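Local coordinates for fiber protein (Human adenovirus 16, PDB 3CNC) that probably attaches the virus to its host cell through a trimeric knob at the fiber tip, with CD46 a likely receptor for this species B serotype, at residues Ala38-Lys43 with Pro49-Thr54; Gly66-Met71 with Met187-Ser192. One frame throughout, in Å; residues are numbered along the deposited sequence.

In the fold
Both contacts belong to one beta sandwich and share its sheet containing strands 51-60 and 63-72, their centres being about 11 Å apart. Contact 1 pins the loop segment 38-43 onto the start of strand 51-60; contact 2 runs from strand 63-72 across the core to strand 185-194 of the facing sheet. The strand junction between them is antiparallel, as two probable hydrogen bonds indicate: Lys52 N to Met71 O, 2.7 Å, and Thr54 N to Thr69 O, 2.8 Å. Contact 2 lies nearer the centre of the chain, about 4 Å from it against about 10 Å for contact 1, consistent with the burial of its four touching residues, Ile68, Leu70, Phe189 and Trp191.

Contact 1 of 2, residues Ala38-Lys43 with Pro49-Thr54; sequences ANCVIK and PDCKLT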
loop_
_atom_site.group_PDB
_atom_site.type_symbol
_atom_site.label_atom_id
_atom_site.label_comp_id
_atom_site.label_asym_id
_atom_site.label_seq_id
_atom_site.Cartn_x
_atom_site.Cartn_y
_atom_site.Cartn_z
ATOM N N ALA A 38 -20.752 7.250 15.050
ATOM C CA ALA A 38 -20.793 8.378 14.123
ATOM C C ALA A 38 -19.922 9.475 14.727
ATOM O O ALA A 38 -20.157 9.925 15.854
ATOM C CB ALA A 38 -22.234 8.865 13.934
ATOM N N ASN A 39 -18.912 9.898 13.976
ATOM C CA ASN A 39 -17.968 10.905 14.456
ATOM C C ASN A 39 -17.599 11.900 13.363
ATOM O O ASN A 39 -16.781 12.794 13.578
ATOM C CB ASN A 39 -16.686 10.194 14.921
ATOM C CG ASN A 39 -16.007 9.396 13.779
ATOM O OD1 ASN A 39 -16.504 9.370 12.656
ATOM N ND2 ASN A 39 -14.877 8.747 14.077
ATOM N N CYS A 40 -18.218 11.764 12.198
ATOM C CA CYS A 40 -17.852 12.603 11.074
ATOM C C CYS A 40 -19.033 13.217 10.309
ATOM O O CYS A 40 -20.069 12.577 10.129
ATOM C CB CYS A 40 -16.985 11.740 10.149
ATOM S SG CYS A 40 -16.201 12.537 8.758
ATOM N N VAL A 41 -18.859 14.456 9.849
ATOM C CA VAL A 41 -19.896 15.159 9.094
ATOM C C VAL A 41 -19.545 15.292 7.615
ATOM O O VAL A 41 -18.564 15.940 7.247
ATOM C CB VAL A 41 -20.148 16.576 9.655
ATOM C CG1 VAL A 41 -21.245 17.255 8.858
ATOM C CG2 VAL A 41 -20.534 16.498 11.124
ATOM N N ILE A 42 -20.369 14.689 6.768
ATOM C CA ILE A 42 -20.155 14.723 5.332
ATOM C C ILE A 42 -21.105 15.683 4.620
ATOM O O ILE A 42 -20.783 16.187 3.534
ATOM C CB ILE A 42 -20.298 13.291 4.726
ATOM C CG1 ILE A 42 -18.916 12.709 4.459
ATOM C CG2 ILE A 42 -21.080 13.317 3.432
ATOM C CD1 ILE A 42 -18.025 12.686 5.668
ATOM N N LYS A 43 -22.267 15.942 5.218
ATOM C CA LYS A 43 -23.238 16.843 4.597
ATOM C C LYS A 43 -22.889 18.317 4.786
ATOM O O LYS A 43 -22.578 18.758 5.900
ATOM C CB LYS A 43 -24.649 16.594 5.141
ATOM C CG LYS A 43 -25.715 17.398 4.405
ATOM C CD LYS A 43 -27.074 17.313 5.079
ATOM C CE LYS A 43 -28.074 18.239 4.398
ATOM N NZ LYS A 43 -29.362 18.313 5.145
ATOM N N PRO A 49 -22.645 14.655 13.496
ATOM C CA PRO A 49 -22.156 13.448 12.823
ATOM C C PRO A 49 -23.218 12.742 12.010
ATOM O O PRO A 49 -24.296 12.441 12.521
ATOM C CB PRO A 49 -21.668 12.583 13.979
ATOM C CG PRO A 49 -21.112 13.596 14.915
ATOM C CD PRO A 49 -22.170 14.706 14.890
ATOM N N ASP A 50 -22.911 12.471 10.746
ATOM C CA ASP A 50 -23.850 11.768 9.882
ATOM C C ASP A 50 -23.203 10.530 9.246
ATOM O O ASP A 50 -23.753 9.929 8.323
ATOM C CB ASP A 50 -24.402 12.718 8.813
ATOM C CG ASP A 50 -23.349 13.175 7.835
ATOM O OD1 ASP A 50 -22.154 13.203 8.207
ATOM O OD2 ASP A 50 -23.722 13.522 6.694
ATOM N N CYS A 51 -22.027 10.159 9.743
ATOM C CA CYS A 51 -21.320 8.969 9.260
ATOM C C CYS A 51 -20.136 8.603 10.162
ATOM O O CYS A 51 -19.678 9.410 10.978
ATOM C CB CYS A 51 -20.848 9.148 7.815
ATOM S SG CYS A 51 -19.580 10.383 7.586
ATOM N N LYS A 52 -19.659 7.370 10.016
ATOM C CA LYS A 52 -18.553 6.866 10.822
ATOM C C LYS A 52 -17.245 6.841 10.038
ATOM O O LYS A 52 -17.142 6.176 9.010
ATOM C CB LYS A 52 -18.881 5.461 11.322
ATOM C CG LYS A 52 -20.150 5.393 12.138
ATOM C CD LYS A 52 -20.666 3.968 12.237
ATOM C CE LYS A 52 -21.941 3.901 13.078
ATOM N NZ LYS A 52 -22.551 2.536 13.058
ATOM N N LEU A 53 -16.255 7.575 10.537
ATOM C CA LEU A 53 -14.946 7.650 9.902
ATOM C C LEU A 53 -13.916 6.832 10.664
ATOM O O LEU A 53 -13.693 7.056 11.857
ATOM C CB LEU A 53 -14.454 9.095 9.854
ATOM C CG LEU A 53 -12.981 9.246 9.434
ATOM C CD1 LEU A 53 -12.845 8.954 7.949
ATOM C CD2 LEU A 53 -12.497 10.646 9.740
ATOM N N THR A 54 -13.300 5.873 9.980
ATOM C CA THR A 54 -12.250 5.074 10.608
ATOM C C THR A 54 -10.937 5.513 9.965
ATOM O O THR A 54 -10.755 5.415 8.752
ATOM C CB THR A 54 -12.442 3.575 10.375
ATOM O OG1 THR A 54 -13.687 3.168 10.946
ATOM C CG2 THR A 54 -11.322 2.786 11.049
#
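Asn39 clasps the backbone of Leu53: OD1 accepts from Leu53 N at 2.8 Å, and ND2 gives to Leu53 O at 3.0 Å. The second bond is nearly straight (172°) and lies in the amide plane, so the two together fix the flip of the amide. The Asp50 carboxylate works in the reverse direction. With CG between the backbone N and the carbonyl carbon (chi1 66°), it turns its OD1 syn lone pair to Ile42 N, 2.7 Å away, while OD2 takes a weak bond from Lys43 N.

Between these grips the backbones form a classic beta bulge, in which Asp50 and Cys51 both face Cys40 in an antiparallel, hydrogen-bonded pairing. It fastens loop segment 38-43 to the start of strand 51-60, where Cys40 and Ile42 also lean on Val90 of strand 85-94. Cys40 O accepts from Asp50 N at 2.9 Å and weakly from Cys51 N. Cys51 O takes both Asn39 N and Cys40 N, the latter at 3.0 Å.

Apolar contacts line the remainder. Ala38 CB meets Pro49 CB at 3.8 Å, and Ile42 CD1 presses on Cys51 SG at 3.4 Å. The sulfurs of Cys40 and Cys51 stay 4.2 Å apart, too far for a disulfide.

Contact 2 of 2, residues Gly66-Met71 with Met187-Ser192; sequences GYITLM and MNFSWS
Ile68 and Leu70 reach from one sheet of the knob's beta sandwich to Phe189 and Trp191 on the other. The axes of segments 66-71 and 187-192 approach to 10.1 Å, with 54° between their directions, and no hydrogen bond joins them: the contacts across the gap are between side chains.

Ile68 can be followed outward. Its CB points into the core toward segment 187-192. The CG2 branch stands back, coming no closer to that segment than 4.3 Å, at Phe189 CE2. CG1 lies anti to the backbone N (chi1 -172°) and passes 3.5 Å from Thr54 O on the adjoining strand. From there the extended chain carries CD1 straight onto Phe189, 3.5 Å from the ring centroid and 4° off the normal, a CH-pi contact centred on the face. All six ring carbons are therefore almost equally distant from this one methyl. CD1 also touches Trp191, approaching CH2 obliquely at 4.0 Å, and so touches both aromatic residues.

Around the Phe189 ring, Met187 CE lies in plane at the edge, and the Phe213 ring meets it at a steep angle. On the outer side of segment 66-71, Tyr67 OH hydrogen-bonds to Tyr137 OH of a second subunit, which places this sheet against the trimer interface.

Leu70 makes the other CH-pi contact: CD1 lies over a face of the Trp191 six-membered ring, 4.2 Å from its centroid and displaced toward the rim, where the nearest carbon is CZ3 at 4.0 Å.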
loop_
_atom_site.group_PDB
_atom_site.type_symbol
_atom_site.label_atom_id
_atom_site.label_comp_id
_atom_site.label_asym_id
_atom_site.label_seq_id
_atom_site.Cartn_x
_atom_site.Cartn_y
_atom_site.Cartn_z
ATOM N N GLY A 66 -1.023 4.909 6.615
ATOM C CA GLY A 66 -2.416 5.244 6.877
ATOM C C GLY A 66 -3.465 4.258 6.402
ATOM O O GLY A 66 -3.277 3.563 5.403
ATOM N N TYR A 67 -4.584 4.223 7.125
ATOM C CA TYR A 67 -5.714 3.342 6.830
ATOM C C TYR A 67 -6.995 4.161 6.997
ATOM O O TYR A 67 -7.206 4.778 8.033
ATOM C CB TYR A 67 -5.725 2.173 7.818
ATOM C CG TYR A 67 -6.921 1.246 7.705
ATOM C CD1 TYR A 67 -6.843 0.067 6.967
ATOM C CD2 TYR A 67 -8.118 1.525 8.381
ATOM C CE1 TYR A 67 -7.919 -0.827 6.912
ATOM C CE2 TYR A 67 -9.210 0.640 8.330
ATOM C CZ TYR A 67 -9.099 -0.532 7.600
ATOM O OH TYR A 67 -10.136 -1.430 7.580
ATOM N N ILE A 68 -7.860 4.164 5.990
ATOM C CA ILE A 68 -9.082 4.947 6.101
ATOM C C ILE A 68 -10.274 4.295 5.440
ATOM O O ILE A 68 -10.171 3.728 4.348
ATOM C CB ILE A 68 -8.913 6.374 5.501
ATOM C CG1 ILE A 68 -10.146 7.227 5.814
ATOM C CG2 ILE A 68 -8.687 6.286 3.977
ATOM C CD1 ILE A 68 -9.932 8.727 5.605
ATOM N N THR A 69 -11.407 4.413 6.123
ATOM C CA THR A 69 -12.661 3.863 5.653
ATOM C C THR A 69 -13.866 4.676 6.164
ATOM O O THR A 69 -13.838 5.243 7.264
ATOM C CB THR A 69 -12.800 2.388 6.105
ATOM O OG1 THR A 69 -13.657 1.700 5.194
ATOM C CG2 THR A 69 -13.374 2.302 7.506
ATOM N N LEU A 70 -14.919 4.718 5.351
ATOM C CA LEU A 70 -16.149 5.440 5.680
ATOM C C LEU A 70 -17.384 4.532 5.758
ATOM O O LEU A 70 -17.566 3.637 4.925
ATOM C CB LEU A 70 -16.433 6.491 4.617
ATOM C CG LEU A 70 -16.270 7.975 4.898
ATOM C CD1 LEU A 70 -16.908 8.708 3.728
ATOM C CD2 LEU A 70 -16.958 8.395 6.204
ATOM N N MET A 71 -18.234 4.764 6.752
ATOM C CA MET A 71 -19.477 4.000 6.857
ATOM C C MET A 71 -20.640 4.954 7.130
ATOM O O MET A 71 -20.652 5.648 8.147
ATOM C CB MET A 71 -19.413 2.949 7.966
ATOM C CG MET A 71 -20.630 2.027 7.925
ATOM S SD MET A 71 -20.858 0.969 9.364
ATOM C CE MET A 71 -20.237 -0.567 8.742
ATOM N N MET A 187 -5.179 17.603 5.992
ATOM C CA MET A 187 -5.240 16.284 5.371
ATOM C C MET A 187 -6.660 16.091 4.847
ATOM O O MET A 187 -7.586 15.904 5.623
ATOM C CB MET A 187 -4.893 15.209 6.402
ATOM C CG MET A 187 -4.784 13.805 5.828
ATOM S SD MET A 187 -3.967 12.678 6.988
ATOM C CE MET A 187 -5.313 11.978 7.786
ATOM N N ASN A 188 -6.836 16.146 3.533
ATOM C CA ASN A 188 -8.167 15.989 2.955
ATOM C C ASN A 188 -8.320 14.745 2.106
ATOM O O ASN A 188 -7.412 14.364 1.364
ATOM C CB ASN A 188 -8.540 17.209 2.105
ATOM C CG ASN A 188 -8.536 18.484 2.905
ATOM O OD1 ASN A 188 -8.595 18.453 4.133
ATOM N ND2 ASN A 188 -8.478 19.618 2.221
ATOM N N PHE A 189 -9.479 14.113 2.227
ATOM C CA PHE A 189 -9.769 12.925 1.451
ATOM C C PHE A 189 -11.062 13.162 0.696
ATOM O O PHE A 189 -11.976 13.819 1.204
ATOM C CB PHE A 189 -9.973 11.707 2.351
ATOM C CG PHE A 189 -8.830 11.420 3.263
ATOM C CD1 PHE A 189 -8.701 12.095 4.466
ATOM C CD2 PHE A 189 -7.889 10.450 2.926
ATOM C CE1 PHE A 189 -7.651 11.811 5.334
ATOM C CE2 PHE A 189 -6.827 10.150 3.785
ATOM C CZ PHE A 189 -6.705 10.828 4.990
ATOM N N SER A 190 -11.124 12.647 -0.522
ATOM C CA SER A 190 -12.328 12.741 -1.326
ATOM C C SER A 190 -12.439 11.451 -2.139
ATOM O O SER A 190 -11.444 10.961 -2.676
ATOM C CB SER A 190 -12.310 13.971 -2.257
ATOM O OG SER A 190 -11.371 13.852 -3.307
ATOM N N TRP A 191 -13.647 10.897 -2.180
ATOM C CA TRP A 191 -13.942 9.676 -2.923
ATOM C C TRP A 191 -14.823 10.096 -4.080
ATOM O O TRP A 191 -15.764 10.860 -3.894
ATOM C CB TRP A 191 -14.722 8.688 -2.059
ATOM C CG TRP A 191 -13.957 8.112 -0.922
ATOM C CD1 TRP A 191 -13.447 6.854 -0.840
ATOM C CD2 TRP A 191 -13.687 8.743 0.336
ATOM N NE1 TRP A 191 -12.885 6.652 0.396
ATOM C CE2 TRP A 191 -13.016 7.793 1.140
ATOM C CE3 TRP A 191 -13.948 10.016 0.864
ATOM C CZ2 TRP A 191 -12.602 8.071 2.451
ATOM C CZ3 TRP A 191 -13.536 10.298 2.175
ATOM C CH2 TRP A 191 -12.870 9.326 2.952
ATOM N N SER A 192 -14.539 9.590 -5.269
ATOM C CA SER A 192 -15.337 9.972 -6.419
ATOM C C SER A 192 -15.996 8.806 -7.140
ATOM O O SER A 192 -15.325 7.874 -7.589
ATOM C CB SER A 192 -14.473 10.760 -7.400
ATOM O OG SER A 192 -15.215 11.114 -8.547
#